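Local coordinates for protein 5-dehydro-2-deoxygluconokinase (Bacillus halodurans C-125, PDB 2QCV) that probably phosphorylates 5-dehydro-2-deoxy-D-gluconate with ATP, a step of myo-inositol breakdown, as a PfkB-family sugar kinase of the ribokinase clan, at residues 54-58 against 313-319; 131-137 against 164-170; 158-162 against 195-199. All blocks are in the same frame, centred on the assembly; numbering follows the deposited sequence. Where two conformers were deposited one is given.

Contact 1 (54-58 against 313-319)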
ATOM      1  N   SER A  54      -7.041  15.941  32.995  1.00 29.28           N
ATOM      2  CA  SER A  54      -6.887  17.340  33.305  1.00 27.11           C
ATOM      3  C   SER A  54      -8.225  18.019  33.581  1.00 27.94           C
ATOM      4  O   SER A  54      -8.325  18.832  34.511  1.00 28.11           O
ATOM      5  CB  SER A  54      -6.175  18.083  32.155  1.00 27.40           C
ATOM      6  OG  SER A  54      -4.842  17.599  32.015  1.00 30.92           O
ATOM      7  N   SER A  55      -9.239  17.694  32.783  1.00 28.21           N
ATOM      8  CA  SER A  55     -10.561  18.313  32.950  0.50 28.49           C
ATOM      9  C   SER A  55     -11.149  17.891  34.280  1.00 30.93           C
ATOM     10  O   SER A  55     -11.756  18.691  34.960  1.00 29.59           O
ATOM     11  CB  SER A  55     -11.522  17.928  31.821  0.50 29.24           C
ATOM     12  OG  SER A  55     -12.644  18.794  31.842  0.50 24.42           O
ATOM     13  N   LYS A  56     -10.938  16.629  34.652  1.00 29.94           N
ATOM     14  CA  LYS A  56     -11.408  16.103  35.931  1.00 30.55           C
ATOM     15  C   LYS A  56     -10.765  16.862  37.102  1.00 30.56           C
ATOM     16  O   LYS A  56     -11.417  17.078  38.108  1.00 28.06           O
ATOM     17  CB  LYS A  56     -11.168  14.590  35.998  1.00 30.85           C
ATOM     18  CG  LYS A  56     -11.396  13.894  37.361  1.00 37.14           C
ATOM     19  CD  LYS A  56     -12.866  13.756  37.726  1.00 47.68           C
ATOM     20  CE  LYS A  56     -13.188  12.398  38.361  1.00 55.36           C
ATOM     21  NZ  LYS A  56     -12.636  12.261  39.727  1.00 62.59           N
ATOM     22  N   LEU A  57      -9.522  17.316  36.953  1.00 30.06           N
ATOM     23  CA  LEU A  57      -8.878  18.191  37.945  1.00 30.62           C
ATOM     24  C   LEU A  57      -9.310  19.652  37.897  1.00 32.50           C
ATOM     25  O   LEU A  57      -8.906  20.426  38.734  1.00 32.19           O
ATOM     26  CB  LEU A  57      -7.355  18.155  37.842  1.00 29.14           C
ATOM     27  CG  LEU A  57      -6.767  16.756  37.869  1.00 29.57           C
ATOM     28  CD1 LEU A  57      -5.234  16.803  37.758  1.00 34.27           C
ATOM     29  CD2 LEU A  57      -7.235  15.983  39.107  1.00 28.19           C
ATOM     30  N   GLY A  58     -10.133  20.010  36.932  1.00 31.67           N
ATOM     31  CA  GLY A  58     -10.624  21.363  36.794  1.00 29.99           C
ATOM     32  C   GLY A  58      -9.858  22.235  35.819  1.00 32.21           C
ATOM     33  O   GLY A  58     -10.114  23.424  35.756  1.00 32.35           O
HETATM   34  N   MSE A 313     -10.813   8.358  36.475  1.00 58.79           N
HETATM   35  CA  MSE A 313      -9.662   9.096  36.817  1.00 55.39           C
HETATM   36  C   MSE A 313      -9.661   9.877  38.096  1.00 48.10           C
HETATM   37  O   MSE A 313     -10.735  10.237  38.565  1.00 46.61           O
HETATM   38  CB  MSE A 313      -8.394   8.774  36.080  1.00 60.80           C
HETATM   39  CG  MSE A 313      -8.533   8.397  34.623  1.00 63.39           C
HETATM   40 SE   MSE A 313      -8.156   9.916  33.551  1.00 88.55          SE
HETATM   41  CE  MSE A 313      -6.329  10.605  34.380  1.00 38.46           C
ATOM     42  N   PRO A 314      -8.494  10.058  38.739  1.00 41.77           N
ATOM     43  CA  PRO A 314      -8.502  10.680  40.068  1.00 38.38           C
ATOM     44  C   PRO A 314      -9.081  12.076  40.130  1.00 36.87           C
ATOM     45  O   PRO A 314      -8.920  12.848  39.199  1.00 35.49           O
ATOM     46  CB  PRO A 314      -6.999  10.722  40.425  1.00 38.16           C
ATOM     47  CG  PRO A 314      -6.409   9.665  39.624  1.00 38.31           C
ATOM     48  CD  PRO A 314      -7.124   9.647  38.359  1.00 41.46           C
ATOM     49  N   SER A 315      -9.727  12.397  41.253  1.00 37.74           N
ATOM     50  CA  SER A 315     -10.045  13.767  41.613  1.00 34.12           C
ATOM     51  C   SER A 315      -8.884  14.430  42.358  1.00 31.14           C
ATOM     52  O   SER A 315      -8.033  13.750  42.932  1.00 32.06           O
ATOM     53  CB  SER A 315     -11.247  13.835  42.568  1.00 35.83           C
ATOM     54  OG  SER A 315     -10.931  13.102  43.729  1.00 35.23           O
ATOM     55  N   VAL A 316      -8.874  15.752  42.362  1.00 31.39           N
ATOM     56  CA  VAL A 316      -7.918  16.531  43.190  1.00 32.53           C
ATOM     57  C   VAL A 316      -7.980  16.092  44.661  1.00 33.85           C
ATOM     58  O   VAL A 316      -6.943  15.891  45.320  1.00 32.86           O
ATOM     59  CB  VAL A 316      -8.172  18.039  43.104  1.00 35.32           C
ATOM     60  CG1 VAL A 316      -7.361  18.796  44.181  1.00 38.70           C
ATOM     61  CG2 VAL A 316      -7.829  18.568  41.746  1.00 32.40           C
ATOM     62  N   GLU A 317      -9.198  15.932  45.182  1.00 33.92           N
ATOM     63  CA  GLU A 317      -9.375  15.466  46.562  1.00 35.43           C
ATOM     64  C   GLU A 317      -8.739  14.094  46.827  1.00 34.75           C
ATOM     65  O   GLU A 317      -8.098  13.911  47.861  1.00 32.39           O
ATOM     66  CB  GLU A 317     -10.870  15.407  46.905  1.00 37.33           C
ATOM     67  CG  GLU A 317     -11.523  16.790  46.985  1.00 44.71           C
ATOM     68  CD  GLU A 317     -11.803  17.452  45.629  1.00 54.27           C
ATOM     69  OE1 GLU A 317     -11.846  16.761  44.570  1.00 44.65           O
ATOM     70  OE2 GLU A 317     -11.982  18.690  45.640  1.00 60.14           O
ATOM     71  N   GLU A 318      -8.915  13.141  45.905  1.00 32.95           N
ATOM     72  CA  GLU A 318      -8.320  11.814  46.068  1.00 35.75           C
ATOM     73  C   GLU A 318      -6.796  11.904  46.031  1.00 33.35           C
ATOM     74  O   GLU A 318      -6.117  11.268  46.832  1.00 31.19           O
ATOM     75  CB  GLU A 318      -8.755  10.845  44.970  1.00 35.36           C
ATOM     76  CG  GLU A 318     -10.155  10.353  45.118  1.00 40.56           C
ATOM     77  CD  GLU A 318     -10.613   9.559  43.919  1.00 44.81           C
ATOM     78  OE1 GLU A 318     -10.269   9.926  42.771  1.00 45.38           O
ATOM     79  OE2 GLU A 318     -11.330   8.558  44.132  1.00 58.16           O
ATOM     80  N   ILE A 319      -6.279  12.673  45.075  1.00 33.43           N
ATOM     81  CA  ILE A 319      -4.815  12.883  44.954  1.00 31.48           C
ATOM     82  C   ILE A 319      -4.280  13.481  46.246  1.00 29.46           C
ATOM     83  O   ILE A 319      -3.309  12.992  46.802  1.00 31.60           O
ATOM     84  CB  ILE A 319      -4.444  13.787  43.735  1.00 29.70           C
ATOM     85  CG1 ILE A 319      -4.734  13.050  42.420  1.00 30.88           C
ATOM     86  CG2 ILE A 319      -2.965  14.255  43.804  1.00 28.39           C
ATOM     87  CD1 ILE A 319      -4.841  13.937  41.183  1.00 27.97           C
TER
HETATM   88  O   HOH W   1     -11.075  16.835  40.774  1.00 37.31           O

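Contact 2 (131-137 against 164-170)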
ATOM      1  N   VAL A 131      -4.337  21.750  11.482  1.00 29.03           N
ATOM      2  CA  VAL A 131      -3.747  22.369  12.664  1.00 25.49           C
ATOM      3  C   VAL A 131      -3.918  23.900  12.601  1.00 27.94           C
ATOM      4  O   VAL A 131      -3.391  24.557  11.711  1.00 27.39           O
ATOM      5  CB  VAL A 131      -2.279  22.030  12.780  1.00 26.36           C
ATOM      6  CG1 VAL A 131      -1.660  22.691  14.021  1.00 26.35           C
ATOM      7  CG2 VAL A 131      -2.116  20.525  12.822  1.00 25.05           C
ATOM      8  N   ASN A 132      -4.658  24.437  13.571  1.00 27.78           N
ATOM      9  CA  ASN A 132      -5.103  25.836  13.586  1.00 25.70           C
ATOM     10  C   ASN A 132      -4.312  26.696  14.589  1.00 26.90           C
ATOM     11  O   ASN A 132      -4.433  26.525  15.813  1.00 26.22           O
ATOM     12  CB  ASN A 132      -6.594  25.888  13.903  1.00 28.20           C
ATOM     13  CG  ASN A 132      -7.203  27.274  13.677  1.00 34.52           C
ATOM     14  OD1 ASN A 132      -6.590  28.283  13.966  1.00 49.88           O
ATOM     15  ND2 ASN A 132      -8.409  27.310  13.109  1.00 43.46           N
ATOM     16  N   GLU A 133      -3.551  27.648  14.075  1.00 25.40           N
ATOM     17  CA  GLU A 133      -2.792  28.577  14.933  1.00 25.60           C
ATOM     18  C   GLU A 133      -3.649  29.382  15.886  1.00 26.84           C
ATOM     19  O   GLU A 133      -3.227  29.599  17.032  1.00 25.32           O
ATOM     20  CB  GLU A 133      -1.912  29.497  14.086  1.00 26.06           C
ATOM     21  CG  GLU A 133      -0.992  30.393  14.876  1.00 29.33           C
ATOM     22  CD  GLU A 133       0.064  31.027  13.998  1.00 30.58           C
ATOM     23  OE1 GLU A 133       0.002  30.823  12.739  1.00 29.61           O
ATOM     24  OE2 GLU A 133       0.970  31.654  14.568  1.00 30.76           O
ATOM     25  N   ALA A 134      -4.856  29.801  15.433  1.00 25.69           N
ATOM     26  CA  ALA A 134      -5.783  30.584  16.254  1.00 28.38           C
ATOM     27  C   ALA A 134      -6.271  29.807  17.469  1.00 29.54           C
ATOM     28  O   ALA A 134      -6.581  30.397  18.499  1.00 29.09           O
ATOM     29  CB  ALA A 134      -7.000  31.081  15.405  1.00 28.93           C
ATOM     30  N   TYR A 135      -6.267  28.479  17.373  1.00 28.26           N
ATOM     31  CA  TYR A 135      -6.695  27.633  18.475  1.00 26.98           C
ATOM     32  C   TYR A 135      -5.544  27.450  19.432  1.00 23.97           C
ATOM     33  O   TYR A 135      -5.663  27.693  20.618  1.00 22.79           O
ATOM     34  CB  TYR A 135      -7.116  26.289  17.944  1.00 26.33           C
ATOM     35  CG  TYR A 135      -7.789  25.379  18.932  1.00 24.89           C
ATOM     36  CD1 TYR A 135      -8.873  25.782  19.671  1.00 26.22           C
ATOM     37  CD2 TYR A 135      -7.345  24.071  19.099  1.00 26.26           C
ATOM     38  CE1 TYR A 135      -9.520  24.885  20.534  1.00 28.02           C
ATOM     39  CE2 TYR A 135      -7.967  23.215  19.968  1.00 24.04           C
ATOM     40  CZ  TYR A 135      -9.061  23.609  20.657  1.00 29.41           C
ATOM     41  OH  TYR A 135      -9.673  22.687  21.482  1.00 29.52           O
ATOM     42  N   ILE A 136      -4.410  27.027  18.908  1.00 25.22           N
ATOM     43  CA  ILE A 136      -3.210  26.810  19.737  1.00 25.01           C
ATOM     44  C   ILE A 136      -2.831  28.030  20.582  1.00 27.89           C
ATOM     45  O   ILE A 136      -2.549  27.920  21.777  1.00 25.83           O
ATOM     46  CB  ILE A 136      -2.016  26.362  18.837  1.00 24.88           C
ATOM     47  CG1 ILE A 136      -2.285  24.967  18.265  1.00 28.96           C
ATOM     48  CG2 ILE A 136      -0.668  26.431  19.587  1.00 24.55           C
ATOM     49  CD1 ILE A 136      -1.228  24.486  17.201  1.00 26.24           C
ATOM     50  N   ARG A 137      -2.875  29.220  19.994  1.00 27.76           N
ATOM     51  CA  ARG A 137      -2.484  30.404  20.734  1.00 26.98           C
ATOM     52  C   ARG A 137      -3.373  30.805  21.919  1.00 27.40           C
ATOM     53  O   ARG A 137      -2.981  31.674  22.675  1.00 26.87           O
ATOM     54  CB  ARG A 137      -2.300  31.586  19.812  1.00 28.23           C
ATOM     55  CG  ARG A 137      -3.551  32.115  19.261  1.00 26.84           C
ATOM     56  CD  ARG A 137      -3.211  33.144  18.189  1.00 36.13           C
ATOM     57  NE  ARG A 137      -4.431  33.708  17.645  1.00 45.10           N
ATOM     58  CZ  ARG A 137      -4.556  34.187  16.402  1.00 54.61           C
ATOM     59  NH1 ARG A 137      -3.537  34.174  15.543  1.00 57.38           N
ATOM     60  NH2 ARG A 137      -5.728  34.659  16.007  1.00 47.34           N
ATOM     61  N   LEU A 164       3.944  26.600  15.675  1.00 24.54           N
ATOM     62  CA  LEU A 164       2.902  27.558  15.956  1.00 26.09           C
ATOM     63  C   LEU A 164       2.830  27.857  17.441  1.00 25.19           C
ATOM     64  O   LEU A 164       2.724  29.029  17.839  1.00 24.68           O
ATOM     65  CB  LEU A 164       1.549  27.009  15.422  1.00 26.95           C
ATOM     66  CG  LEU A 164       1.208  27.282  13.972  1.00 26.41           C
ATOM     67  CD1 LEU A 164       2.379  27.038  13.032  1.00 30.05           C
ATOM     68  CD2 LEU A 164       0.002  26.417  13.605  1.00 23.58           C
ATOM     69  N   ALA A 165       2.956  26.821  18.287  1.00 25.27           N
ATOM     70  CA  ALA A 165       3.001  27.032  19.743  1.00 23.81           C
ATOM     71  C   ALA A 165       4.148  27.953  20.109  1.00 24.76           C
ATOM     72  O   ALA A 165       3.986  28.983  20.785  1.00 26.14           O
ATOM     73  CB  ALA A 165       3.117  25.669  20.502  1.00 24.01           C
ATOM     74  N   LYS A 166       5.330  27.618  19.639  1.00 26.89           N
ATOM     75  CA  LYS A 166       6.513  28.366  20.039  1.00 27.89           C
ATOM     76  C   LYS A 166       6.437  29.846  19.678  1.00 26.21           C
ATOM     77  O   LYS A 166       6.834  30.714  20.476  1.00 29.14           O
ATOM     78  CB  LYS A 166       7.757  27.720  19.453  1.00 26.81           C
ATOM     79  CG  LYS A 166       8.150  26.448  20.206  1.00 27.35           C
ATOM     80  CD  LYS A 166       9.080  25.625  19.404  1.00 31.94           C
ATOM     81  CE  LYS A 166      10.498  26.158  19.370  1.00 40.76           C
ATOM     82  NZ  LYS A 166      11.192  25.862  20.628  1.00 36.80           N
ATOM     83  N   ARG A 167       5.936  30.143  18.496  1.00 27.49           N
ATOM     84  CA  ARG A 167       5.844  31.513  18.032  1.00 27.60           C
ATOM     85  C   ARG A 167       4.693  32.306  18.641  1.00 27.74           C
ATOM     86  O   ARG A 167       4.665  33.498  18.497  1.00 27.56           O
ATOM     87  CB  ARG A 167       5.839  31.601  16.541  1.00 29.24           C
ATOM     88  CG  ARG A 167       4.574  31.214  15.846  1.00 31.30           C
ATOM     89  CD  ARG A 167       4.890  31.121  14.363  1.00 30.92           C
ATOM     90  NE  ARG A 167       3.695  30.905  13.555  1.00 30.28           N
ATOM     91  CZ  ARG A 167       3.714  30.334  12.353  1.00 32.02           C
ATOM     92  NH1 ARG A 167       4.858  29.898  11.819  1.00 31.75           N
ATOM     93  NH2 ARG A 167       2.592  30.159  11.707  1.00 36.40           N
ATOM     94  N   ASN A 168       3.823  31.641  19.391  1.00 27.13           N
ATOM     95  CA  ASN A 168       2.747  32.282  20.134  1.00 26.66           C
ATOM     96  C   ASN A 168       2.922  32.195  21.655  1.00 27.91           C
ATOM     97  O   ASN A 168       1.976  32.406  22.415  1.00 27.01           O
ATOM     98  CB  ASN A 168       1.431  31.655  19.676  1.00 27.84           C
ATOM     99  CG  ASN A 168       1.025  32.156  18.317  1.00 29.46           C
ATOM    100  OD1 ASN A 168       0.514  33.255  18.203  1.00 29.57           O
ATOM    101  ND2 ASN A 168       1.267  31.354  17.276  1.00 26.45           N
ATOM    102  N   ASP A 169       4.135  31.868  22.093  1.00 27.14           N
ATOM    103  CA  ASP A 169       4.462  31.837  23.503  1.00 28.43           C
ATOM    104  C   ASP A 169       3.585  30.834  24.251  1.00 29.60           C
ATOM    105  O   ASP A 169       3.133  31.076  25.366  1.00 28.11           O
ATOM    106  CB  ASP A 169       4.363  33.261  24.082  1.00 31.32           C
ATOM    107  CG  ASP A 169       5.010  33.391  25.414  1.00 44.06           C
ATOM    108  OD1 ASP A 169       5.997  32.658  25.644  1.00 45.54           O
ATOM    109  OD2 ASP A 169       4.527  34.216  26.228  1.00 48.28           O
ATOM    110  N   VAL A 170       3.330  29.714  23.587  1.00 27.13           N
ATOM    111  CA  VAL A 170       2.619  28.580  24.142  1.00 25.88           C
ATOM    112  C   VAL A 170       3.703  27.552  24.512  1.00 24.89           C
ATOM    113  O   VAL A 170       4.508  27.149  23.668  1.00 27.23           O
ATOM    114  CB  VAL A 170       1.627  27.996  23.142  1.00 24.93           C
ATOM    115  CG1 VAL A 170       0.936  26.766  23.730  1.00 25.06           C
ATOM    116  CG2 VAL A 170       0.583  29.067  22.745  1.00 24.94           C
TER
HETATM  117  O   HOH W   2      -0.780  34.179  16.065  1.00 48.45           O
HETATM  118  O   HOH W   3      -0.700  33.276  22.516  1.00 28.38           O

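Contact 3 (158-162 against 195-199)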
ATOM      1  N   VAL A 158       2.038  17.436  13.860  1.00 26.38           N
ATOM      2  CA  VAL A 158       2.652  17.711  15.162  1.00 24.41           C
ATOM      3  C   VAL A 158       3.790  18.704  15.028  1.00 25.82           C
ATOM      4  O   VAL A 158       3.913  19.639  15.821  1.00 24.34           O
ATOM      5  CB  VAL A 158       3.153  16.419  15.829  1.00 24.99           C
ATOM      6  CG1 VAL A 158       3.980  16.720  17.055  1.00 25.99           C
ATOM      7  CG2 VAL A 158       1.910  15.488  16.192  1.00 27.89           C
ATOM      8  N   LEU A 159       4.647  18.509  14.029  1.00 23.76           N
ATOM      9  CA  LEU A 159       5.758  19.446  13.849  1.00 25.54           C
ATOM     10  C   LEU A 159       5.224  20.877  13.598  1.00 23.82           C
ATOM     11  O   LEU A 159       5.815  21.883  14.085  1.00 23.99           O
ATOM     12  CB  LEU A 159       6.711  18.933  12.759  1.00 23.00           C
ATOM     13  CG  LEU A 159       7.490  17.632  13.048  1.00 29.26           C
ATOM     14  CD1 LEU A 159       8.284  17.192  11.786  1.00 30.14           C
ATOM     15  CD2 LEU A 159       8.403  17.858  14.235  1.00 27.42           C
ATOM     16  N   LYS A 160       4.146  20.995  12.817  1.00 25.28           N
ATOM     17  CA  LYS A 160       3.522  22.290  12.575  1.00 23.39           C
ATOM     18  C   LYS A 160       2.981  22.890  13.868  1.00 25.00           C
ATOM     19  O   LYS A 160       3.242  24.052  14.194  1.00 24.12           O
ATOM     20  CB  LYS A 160       2.398  22.194  11.537  1.00 24.88           C
ATOM     21  CG  LYS A 160       1.604  23.490  11.438  1.00 24.27           C
ATOM     22  CD  LYS A 160       0.629  23.415  10.268  1.00 23.72           C
ATOM     23  CE  LYS A 160      -0.266  24.686  10.225  1.00 25.55           C
ATOM     24  NZ  LYS A 160      -1.169  24.656   8.993  1.00 26.36           N
ATOM     25  N   ALA A 161       2.250  22.087  14.631  1.00 23.36           N
ATOM     26  CA  ALA A 161       1.716  22.523  15.952  1.00 27.59           C
ATOM     27  C   ALA A 161       2.782  23.090  16.887  1.00 25.53           C
ATOM     28  O   ALA A 161       2.578  24.145  17.484  1.00 23.07           O
ATOM     29  CB  ALA A 161       0.949  21.363  16.625  1.00 26.00           C
ATOM     30  N   ILE A 162       3.937  22.430  16.955  1.00 25.17           N
ATOM     31  CA  ILE A 162       5.044  22.851  17.811  1.00 26.03           C
ATOM     32  C   ILE A 162       5.553  24.226  17.365  1.00 24.22           C
ATOM     33  O   ILE A 162       5.706  25.128  18.176  1.00 25.30           O
ATOM     34  CB  ILE A 162       6.203  21.803  17.814  1.00 25.58           C
ATOM     35  CG1 ILE A 162       5.758  20.515  18.531  1.00 29.35           C
ATOM     36  CG2 ILE A 162       7.463  22.402  18.483  1.00 25.75           C
ATOM     37  CD1 ILE A 162       6.625  19.307  18.213  1.00 27.48           C
ATOM     38  N   LEU A 195      14.623  15.213  17.867  1.00 32.21           N
ATOM     39  CA  LEU A 195      14.289  16.462  17.146  1.00 34.27           C
ATOM     40  C   LEU A 195      13.219  17.249  17.905  1.00 31.78           C
ATOM     41  O   LEU A 195      13.394  18.441  18.190  1.00 30.72           O
ATOM     42  CB  LEU A 195      13.774  16.094  15.744  1.00 36.07           C
ATOM     43  CG  LEU A 195      12.802  17.012  14.963  1.00 38.45           C
ATOM     44  CD1 LEU A 195      13.468  18.328  14.740  1.00 55.13           C
ATOM     45  CD2 LEU A 195      12.364  16.387  13.629  1.00 39.34           C
ATOM     46  N   VAL A 196      12.153  16.544  18.288  1.00 28.47           N
ATOM     47  CA  VAL A 196      11.038  17.169  18.985  1.00 26.04           C
ATOM     48  C   VAL A 196      11.445  17.592  20.412  1.00 27.74           C
ATOM     49  O   VAL A 196      11.176  18.724  20.822  1.00 28.49           O
ATOM     50  CB  VAL A 196       9.790  16.324  18.965  1.00 27.02           C
ATOM     51  CG1 VAL A 196       8.700  16.951  19.860  1.00 24.88           C
ATOM     52  CG2 VAL A 196       9.301  16.202  17.461  1.00 27.98           C
ATOM     53  N   ALA A 197      12.165  16.727  21.141  1.00 26.95           N
ATOM     54  CA  ALA A 197      12.583  17.108  22.499  1.00 26.34           C
ATOM     55  C   ALA A 197      13.458  18.356  22.445  1.00 28.13           C
ATOM     56  O   ALA A 197      13.364  19.235  23.313  1.00 25.94           O
ATOM     57  CB  ALA A 197      13.337  15.943  23.208  1.00 25.49           C
ATOM     58  N   GLU A 198      14.284  18.480  21.397  1.00 28.45           N
ATOM     59  CA  GLU A 198      15.196  19.611  21.303  1.00 26.19           C
ATOM     60  C   GLU A 198      14.468  20.949  21.119  1.00 25.61           C
ATOM     61  O   GLU A 198      15.015  21.984  21.472  1.00 29.83           O
ATOM     62  CB  GLU A 198      16.184  19.377  20.158  1.00 27.20           C
ATOM     63  CG  GLU A 198      17.275  18.343  20.538  1.00 30.03           C
ATOM     64  CD  GLU A 198      18.084  17.864  19.342  1.00 31.18           C
ATOM     65  OE1 GLU A 198      17.909  18.440  18.247  1.00 34.04           O
ATOM     66  OE2 GLU A 198      18.886  16.917  19.513  1.00 32.63           O
ATOM     67  N   GLN A 199      13.255  20.878  20.607  1.00 26.78           N
ATOM     68  CA  GLN A 199      12.383  22.023  20.333  0.50 28.58           C
ATOM     69  C   GLN A 199      11.459  22.338  21.492  1.00 28.22           C
ATOM     70  O   GLN A 199      10.793  23.379  21.498  1.00 28.58           O
ATOM     71  CB  GLN A 199      11.390  21.673  19.222  0.50 28.58           C
ATOM     72  CG  GLN A 199      11.901  21.295  17.927  0.50 30.38           C
ATOM     73  CD  GLN A 199      10.818  21.434  16.895  0.50 30.15           C
ATOM     74  OE1 GLN A 199      10.343  22.537  16.638  0.50 45.42           O
ATOM     75  NE2 GLN A 199      10.385  20.328  16.334  0.50 41.29           N
TER
HETATM   76  O   HOH W   4       8.415  22.222  14.044  1.00 37.03           O

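Contact 1 (54-58 against 313-319)
Met-313, a selenomethionine, opens the segment with its backbone: its carbonyl O accepts a hydrogen bond from Lys-56 NZ (3.0 Å), while its side chain is directed to helices 271-284 and 289-305. At Pro-314 the carbonyl O sits against the aliphatic part of the same lysine, 3.3 Å from Lys-56 CG, and 3.6 Å from Leu-57 CD2; the proline ring packs on helix 289-305. Ser-315 is the N-cap of helix 316-325 and forms a capping box with Glu-318: Glu-318 N donates to Ser-315 OG (3.0 Å), and Ser-315 N donates to Glu-318 OE1 (3.0 Å). Lys-56 NZ lies 4.5 Å from Glu-318 OE1, too far for a salt bridge. Val-316 begins the helix; its N donates to a water (2.9 Å) that in turn donates to Lys-56 O (2.7 Å), and its CG2 meets Leu-57 CD2 at 3.7 Å. One turn later Ile-319 CD1 approaches Leu-57 CD2 at 3.8 Å. Leu-57, just before Gly-58, the positive-phi residue of the Schellman motif that ends helix 46-56, and Val-316 both also touch Tyr-281 of helix 271-284. Beside the small apolar patch around Leu-57, the one direct hydrogen bond thus pairs a charged side chain with a main-chain acceptor, not with a carboxylate.

Contact 2 (131-137 against 164-170)
Glu-133, t at both chi1 and chi2, extends its carboxylate across to the C-terminal end of helix 154-167. There the guanidinium of Arg-167 meets it in a two-pronged salt bridge, NH2 to Glu-133 OE1 at 2.9 Å and NE to Glu-133 OE2 at 3.0 Å, both nearly straight and close to the guanidinium plane. Arg-167 starts from a p rotamer and then runs extended, which brings its tip to the acid. Asn-168, chi1 m, places ND2 between two acceptors: Glu-133 OE2 (2.7 Å) and Leu-164 O (2.8 Å), so one amide ties the carboxylate to the last helical turn. The helix closes in a Schellman motif with Asp-169 at C-prime, its phi positive, and Val-170 N reaching back to Ala-165 O (3.0 Å). Val-170 leads directly into strand 171-175, so the contact sits at a helix-to-strand turn of the Rossmann-like alpha/beta core of the ribokinase fold, where short helix 133-136 precedes strand 139-145. Beneath the polar group lies an apolar layer. Ile-136, m at chi1 and t at chi2, lays CG2 against Ala-165 CA (3.7 Å) and points CD1 at Leu-164 CB (4.2 Å), with Ile-64 of strand 61-67 also touching it. Leu-164 CD2 packs on Glu-133 CB (3.7 Å) and Val-131 CG1 (4.1 Å). Arg-137, also p at chi1, does not pair directly with Glu-133; its NH1 donates to a water (2.8 Å) that donates to Asn-168 OD1 (2.7 Å).

Contact 3 (158-162 against 195-199)
Helices 154-167 and 186-199 flank the central sheet of the ribokinase-like alpha/beta fold as successive crossover helices, joined through strand 171-175. In these segments their axes run nearly parallel, 12° apart, with a closest approach of 11.4 Å, so side chains fill the space between them. Apolar packing dominates: Leu-159 CD2 meets Val-196 CG2 at 3.7 Å and Leu-195 CD2 at 4.3 Å, while Ile-162 CD1 reaches Val-196 CG1 at 3.5 Å. Ile-162 and Val-196 also rest on strand 171-175, at Val-172 and Phe-174. Across the assembly, Leu-159 and Leu-195 touch Val-191 and Leu-195 of the second subunit, and Lys-160 forms a salt bridge with Glu-187 of that subunit. The polar part belongs to Gln-199, whose amide lies over the apolar side chains, NE2 3.8 Å from Leu-159 CD2 and OE1 3.4 Å from Ile-162 CG2. A water bridges the helices, donating to Leu-159 O at 2.6 Å and to Gln-199 OE1 at 3.2 Å.

Contacts 2 and 3 share helix 154-167 and touch, with centres about 12 Å apart: Lys-166 NZ probably donates to Gln-199 O (2.7 Å), and Ile-136 CD1 packs on Ala-161 CA (3.8 Å). Contact 1 lies on the other side of the chain's centre from contact 3, some 28 Å between centres, and joins other helices. Contact 3 is the buried one, mostly apolar and partly covered by a second subunit, whereas contacts 1 and 2 are partly buried and meet no other subunit. Both of these place polar groups at helix ends, but contact 2 uses a true salt bridge, contact 1 a lysine hydrogen-bonded to a backbone carbonyl.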